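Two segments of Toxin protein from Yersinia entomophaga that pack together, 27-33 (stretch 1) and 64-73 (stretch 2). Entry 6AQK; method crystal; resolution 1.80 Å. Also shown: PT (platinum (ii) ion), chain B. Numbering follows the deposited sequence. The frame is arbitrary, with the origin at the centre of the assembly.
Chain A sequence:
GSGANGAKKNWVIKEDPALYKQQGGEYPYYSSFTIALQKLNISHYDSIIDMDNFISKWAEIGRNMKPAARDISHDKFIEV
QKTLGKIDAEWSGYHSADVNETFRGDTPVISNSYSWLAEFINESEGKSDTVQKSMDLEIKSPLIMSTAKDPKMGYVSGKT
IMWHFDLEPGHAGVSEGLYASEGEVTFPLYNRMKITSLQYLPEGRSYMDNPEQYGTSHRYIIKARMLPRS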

ATOM      1  N   TYR A  27       8.756   2.909  10.709  1.00 29.65           N
ATOM      2  CA  TYR A  27       8.179   2.777   9.359  1.00 34.95           C
ATOM      3  C   TYR A  27       9.152   3.103   8.185  1.00 35.92           C
ATOM      4  O   TYR A  27       9.256   2.318   7.253  1.00 33.87           O
ATOM      5  CB  TYR A  27       6.905   3.579   9.256  1.00 35.13           C
ATOM      6  CG  TYR A  27       6.322   3.660   7.867  1.00 36.75           C
ATOM      7  CD1 TYR A  27       5.635   2.581   7.343  1.00 40.72           C
ATOM      8  CD2 TYR A  27       6.459   4.823   7.066  1.00 41.72           C
ATOM      9  CE1 TYR A  27       5.090   2.610   6.063  1.00 38.46           C
ATOM     10  CE2 TYR A  27       5.907   4.852   5.767  1.00 45.40           C
ATOM     11  CZ  TYR A  27       5.233   3.734   5.297  1.00 40.34           C
ATOM     12  OH  TYR A  27       4.677   3.639   4.071  1.00 51.88           O
ATOM     13  N   PRO A  28       9.861   4.238   8.224  1.00 35.25           N
ATOM     14  CA  PRO A  28      10.787   4.542   7.114  1.00 39.77           C
ATOM     15  C   PRO A  28      11.807   3.429   6.791  1.00 35.44           C
ATOM     16  O   PRO A  28      12.147   3.238   5.630  1.00 33.73           O
ATOM     17  CB  PRO A  28      11.536   5.803   7.631  1.00 42.83           C
ATOM     18  CG  PRO A  28      10.558   6.463   8.556  1.00 43.90           C
ATOM     19  CD  PRO A  28       9.943   5.293   9.266  1.00 39.00           C
ATOM     20  N   TYR A  29      12.288   2.733   7.815  1.00 33.39           N
ATOM     21  CA  TYR A  29      13.200   1.598   7.606  1.00 31.42           C
ATOM     22  C   TYR A  29      12.460   0.458   6.838  1.00 30.58           C
ATOM     23  O   TYR A  29      12.986  -0.132   5.920  1.00 29.33           O
ATOM     24  CB  TYR A  29      13.704   1.055   8.926  1.00 34.14           C
ATOM     25  CG  TYR A  29      14.733   1.979   9.556  1.00 31.73           C
ATOM     26  CD1 TYR A  29      16.045   1.886   9.217  1.00 33.82           C
ATOM     27  CD2 TYR A  29      14.347   3.006  10.449  1.00 40.86           C
ATOM     28  CE1 TYR A  29      16.993   2.738   9.792  1.00 35.18           C
ATOM     29  CE2 TYR A  29      15.294   3.871  11.020  1.00 37.24           C
ATOM     30  CZ  TYR A  29      16.597   3.711  10.684  1.00 36.55           C
ATOM     31  OH  TYR A  29      17.545   4.543  11.170  1.00 41.90           O
ATOM     32  N   TYR A  30      11.251   0.172   7.237  1.00 30.41           N
ATOM     33  CA  TYR A  30      10.437  -0.935   6.613  1.00 31.76           C
ATOM     34  C   TYR A  30       9.998  -0.578   5.209  1.00 32.71           C
ATOM     35  O   TYR A  30      10.077  -1.413   4.254  1.00 32.23           O
ATOM     36  CB  TYR A  30       9.198  -1.285   7.516  1.00 31.55           C
ATOM     37  CG  TYR A  30       9.676  -2.073   8.702  1.00 29.95           C
ATOM     38  CD1 TYR A  30      10.210  -1.417   9.811  1.00 31.28           C
ATOM     39  CD2 TYR A  30       9.696  -3.467   8.679  1.00 30.97           C
ATOM     40  CE1 TYR A  30      10.758  -2.122  10.868  1.00 35.46           C
ATOM     41  CE2 TYR A  30      10.250  -4.185   9.733  1.00 34.61           C
ATOM     42  CZ  TYR A  30      10.786  -3.494  10.821  1.00 37.57           C
ATOM     43  OH  TYR A  30      11.311  -4.128  11.870  1.00 31.77           O
ATOM     44  N   SER A  31       9.513   0.656   5.076  1.00 33.00           N
ATOM     45  CA  SER A  31       9.090   1.154   3.787  1.00 33.70           C
ATOM     46  C   SER A  31      10.267   1.164   2.777  1.00 34.21           C
ATOM     47  O   SER A  31      10.150   0.667   1.667  1.00 30.89           O
ATOM     48  CB  SER A  31       8.514   2.559   3.914  1.00 38.76           C
ATOM     49  OG  SER A  31       7.992   2.912   2.645  1.00 46.46           O
ATOM     50  N   SER A  32      11.408   1.703   3.191  1.00 31.75           N
ATOM     51  CA  SER A  32      12.551   1.759   2.336  1.00 32.43           C
ATOM     52  C   SER A  32      13.138   0.373   1.972  1.00 33.89           C
ATOM     53  O   SER A  32      13.652   0.168   0.830  1.00 32.34           O
ATOM     54  CB  SER A  32      13.585   2.742   2.935  1.00 33.88           C
ATOM     55  OG  SER A  32      14.152   2.247   4.128  1.00 37.29           O
ATOM     56  N   PHE A  33      13.040  -0.585   2.894  1.00 30.04           N
ATOM     57  CA  PHE A  33      13.447  -1.945   2.654  1.00 28.15           C
ATOM     58  C   PHE A  33      12.538  -2.559   1.511  1.00 32.49           C
ATOM     59  O   PHE A  33      13.065  -3.188   0.564  1.00 31.05           O
ATOM     60  CB  PHE A  33      13.273  -2.766   3.902  1.00 30.03           C
ATOM     61  CG  PHE A  33      13.831  -4.180   3.852  1.00 30.13           C
ATOM     62  CD1 PHE A  33      13.086  -5.267   3.317  1.00 31.12           C
ATOM     63  CD2 PHE A  33      15.029  -4.470   4.461  1.00 31.36           C
ATOM     64  CE1 PHE A  33      13.612  -6.553   3.294  1.00 31.33           C
ATOM     65  CE2 PHE A  33      15.532  -5.753   4.466  1.00 30.68           C
ATOM     66  CZ  PHE A  33      14.824  -6.802   3.872  1.00 31.90           C
ATOM     67  N   ASN A  64      16.422   9.438   1.951  1.00 42.47           N
ATOM     68  CA  ASN A  64      15.447  10.362   1.365  1.00 41.69           C
ATOM     69  C   ASN A  64      14.064  10.312   1.989  1.00 48.54           C
ATOM     70  O   ASN A  64      13.141  10.956   1.500  1.00 48.11           O
ATOM     71  CB  ASN A  64      15.378  10.110  -0.171  1.00 42.23           C
ATOM     72  CG  ASN A  64      16.695  10.426  -0.827  1.00 44.91           C
ATOM     73  OD1 ASN A  64      17.363  11.373  -0.423  1.00 40.35           O
ATOM     74  ND2 ASN A  64      17.121   9.602  -1.779  1.00 41.28           N
ATOM     75  N   MET A  65      13.885   9.546   3.055  1.00 46.89           N
ATOM     76  CA  MET A  65      12.542   9.450   3.670  1.00 49.17           C
ATOM     77  C   MET A  65      12.369  10.567   4.669  1.00 54.39           C
ATOM     78  O   MET A  65      13.373  11.099   5.177  1.00 45.67           O
ATOM     79  CB  MET A  65      12.333   8.094   4.356  1.00 49.30           C
ATOM     80  CG  MET A  65      12.519   6.877   3.462  1.00 47.31           C
ATOM     81  SD  MET A  65      11.172   6.498   2.309  1.00 60.54           S
ATOM     82  CE  MET A  65      11.529   7.623   0.970  1.00 50.88           C
ATOM     83  N   LYS A  66      11.093  10.877   4.945  1.00 51.91           N
ATOM     84  CA  LYS A  66      10.648  11.851   5.946  1.00 56.51           C
ATOM     85  C   LYS A  66       9.868  11.102   7.057  1.00 55.02           C
ATOM     86  O   LYS A  66       8.758  10.626   6.792  1.00 59.93           O
ATOM     87  CB  LYS A  66       9.709  12.893   5.287  1.00 52.95           C
ATOM     88  N   PRO A  67      10.418  10.921   8.267  1.00 55.75           N
ATOM     89  CA  PRO A  67      11.802  11.236   8.634  1.00 50.62           C
ATOM     90  C   PRO A  67      12.805  10.244   8.041  1.00 51.10           C
ATOM     91  O   PRO A  67      12.409   9.141   7.571  1.00 46.66           O
ATOM     92  CB  PRO A  67      11.804  11.134  10.180  1.00 59.90           C
ATOM     93  CG  PRO A  67      10.684  10.194  10.497  1.00 53.82           C
ATOM     94  CD  PRO A  67       9.634  10.440   9.419  1.00 55.13           C
ATOM     95  N   ALA A  68      14.081  10.654   8.040  1.00 49.48           N
ATOM     96  CA  ALA A  68      15.163   9.903   7.365  1.00 50.22           C
ATOM     97  C   ALA A  68      15.516   8.637   8.138  1.00 53.40           C
ATOM     98  O   ALA A  68      15.778   8.698   9.332  1.00 61.21           O
ATOM     99  CB  ALA A  68      16.416  10.769   7.168  1.00 46.99           C
ATOM    100  N   ALA A  69      15.573   7.511   7.429  1.00 49.55           N
ATOM    101  CA  ALA A  69      16.125   6.247   7.922  1.00 44.98           C
ATOM    102  C   ALA A  69      17.634   6.186   7.691  1.00 46.96           C
ATOM    103  O   ALA A  69      18.096   5.692   6.658  1.00 44.98           O
ATOM    104  CB  ALA A  69      15.480   5.094   7.210  1.00 46.33           C
ATOM    105  N   ARG A  70      18.380   6.651   8.682  1.00 46.38           N
ATOM    106  CA  ARG A  70      19.829   6.762   8.592  1.00 52.92           C
ATOM    107  C   ARG A  70      20.623   5.615   9.199  1.00 53.36           C
ATOM    108  O   ARG A  70      21.754   5.415   8.810  1.00 55.48           O
ATOM    109  CB  ARG A  70      20.298   8.102   9.173  1.00 55.70           C
ATOM    110  N   ASP A  71      20.085   4.828  10.128  1.00 52.97           N
ATOM    111  CA  ASP A  71      20.933   3.790  10.781  1.00 58.07           C
ATOM    112  C   ASP A  71      20.881   2.458  10.017  1.00 56.23           C
ATOM    113  O   ASP A  71      20.500   1.436  10.578  1.00 51.28           O
ATOM    114  CB  ASP A  71      20.539   3.599  12.263  1.00 57.99           C
ATOM    115  N   ILE A  72      21.211   2.471   8.719  1.00 52.38           N
ATOM    116  CA  ILE A  72      21.051   1.275   7.899  1.00 50.08           C
ATOM    117  C   ILE A  72      22.412   0.552   7.843  1.00 48.22           C
ATOM    118  O   ILE A  72      23.423   1.169   7.550  1.00 50.65           O
ATOM    119  CB  ILE A  72      20.429   1.601   6.514  1.00 50.68           C
ATOM    120  CG1 ILE A  72      18.918   1.719   6.647  1.00 44.63           C
ATOM    121  CG2 ILE A  72      20.773   0.514   5.492  1.00 53.09           C
ATOM    122  CD1 ILE A  72      18.235   2.285   5.438  1.00 46.46           C
ATOM    123  N   SER A  73      22.397  -0.754   8.096  1.00 47.18           N
ATOM    124  CA  SER A  73      23.578  -1.576   8.350  1.00 45.80           C
ATOM    125  C   SER A  73      23.193  -3.039   8.251  1.00 49.04           C
ATOM    126  O   SER A  73      22.015  -3.363   8.147  1.00 43.20           O
ATOM    127  CB  SER A  73      24.087  -1.319   9.786  1.00 46.23           C
ATOM    128  OG  SER A  73      23.109  -1.779  10.716  1.00 44.91           O
TER
HETATM  129 PT    PT B1001       9.359   7.982   2.861  0.96 64.53          PT

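Residues 27-33 form the first stretch, a helical segment whose i to i+4 bonds include Ser32 N to Pro28 O at 3.0 Å and Phe33 N to Tyr29 O at 3.1 Å. The second stretch has no regular helix or strand; it runs past the helix in extended and turning conformations, with a cis peptide bond before Pro67. The backbones come nearest at Tyr29 and Ala69, whose CA atoms lie 5.5 Å apart, and the contact buries 392 Å² in all.

Ala69 points its CB toward the helix, where it packs mainly against Tyr29 and Pro28. Its CB sits 3.7 Å from the centroid of the Tyr29 ring, 5° off the ring normal, a CH-pi contact over the face; the same methyl lies 4.0 Å from Pro28 CB. The backbone comes close as well, with Ala69 CA 3.8 Å from Tyr29 CZ.

The CA-to-CB bond of Tyr29 points sideways, but chi1 of -74° (m) and chi2 of -86° carry the ring along the second stretch. This conformation lays a face against Ala69 and brings the hydroxyl to the backbone beyond it. Asp71 N donates to Tyr29 OH at 2.8 Å with an N-H...O angle of 158°, approaching near the ring plane, so one side chain combines apolar and polar contacts. Ile72, m at chi1 and t at chi2, places CG1 3.8 Å from Tyr29 CE1.

Pro28 packs its CB against Met65 CB at 4.1 Å and its CG against Pro67 CD at 4.2 Å. Met65, with chi angles m, m and p, sets CG 4.3 Å from Ser32 CB while its SD binds the platinum ion at 2.4 Å. Ser32 adopts p (69°), which turns OG back to donate to Pro28 O at 2.7 Å, satisfying the hydroxyl within its own helix.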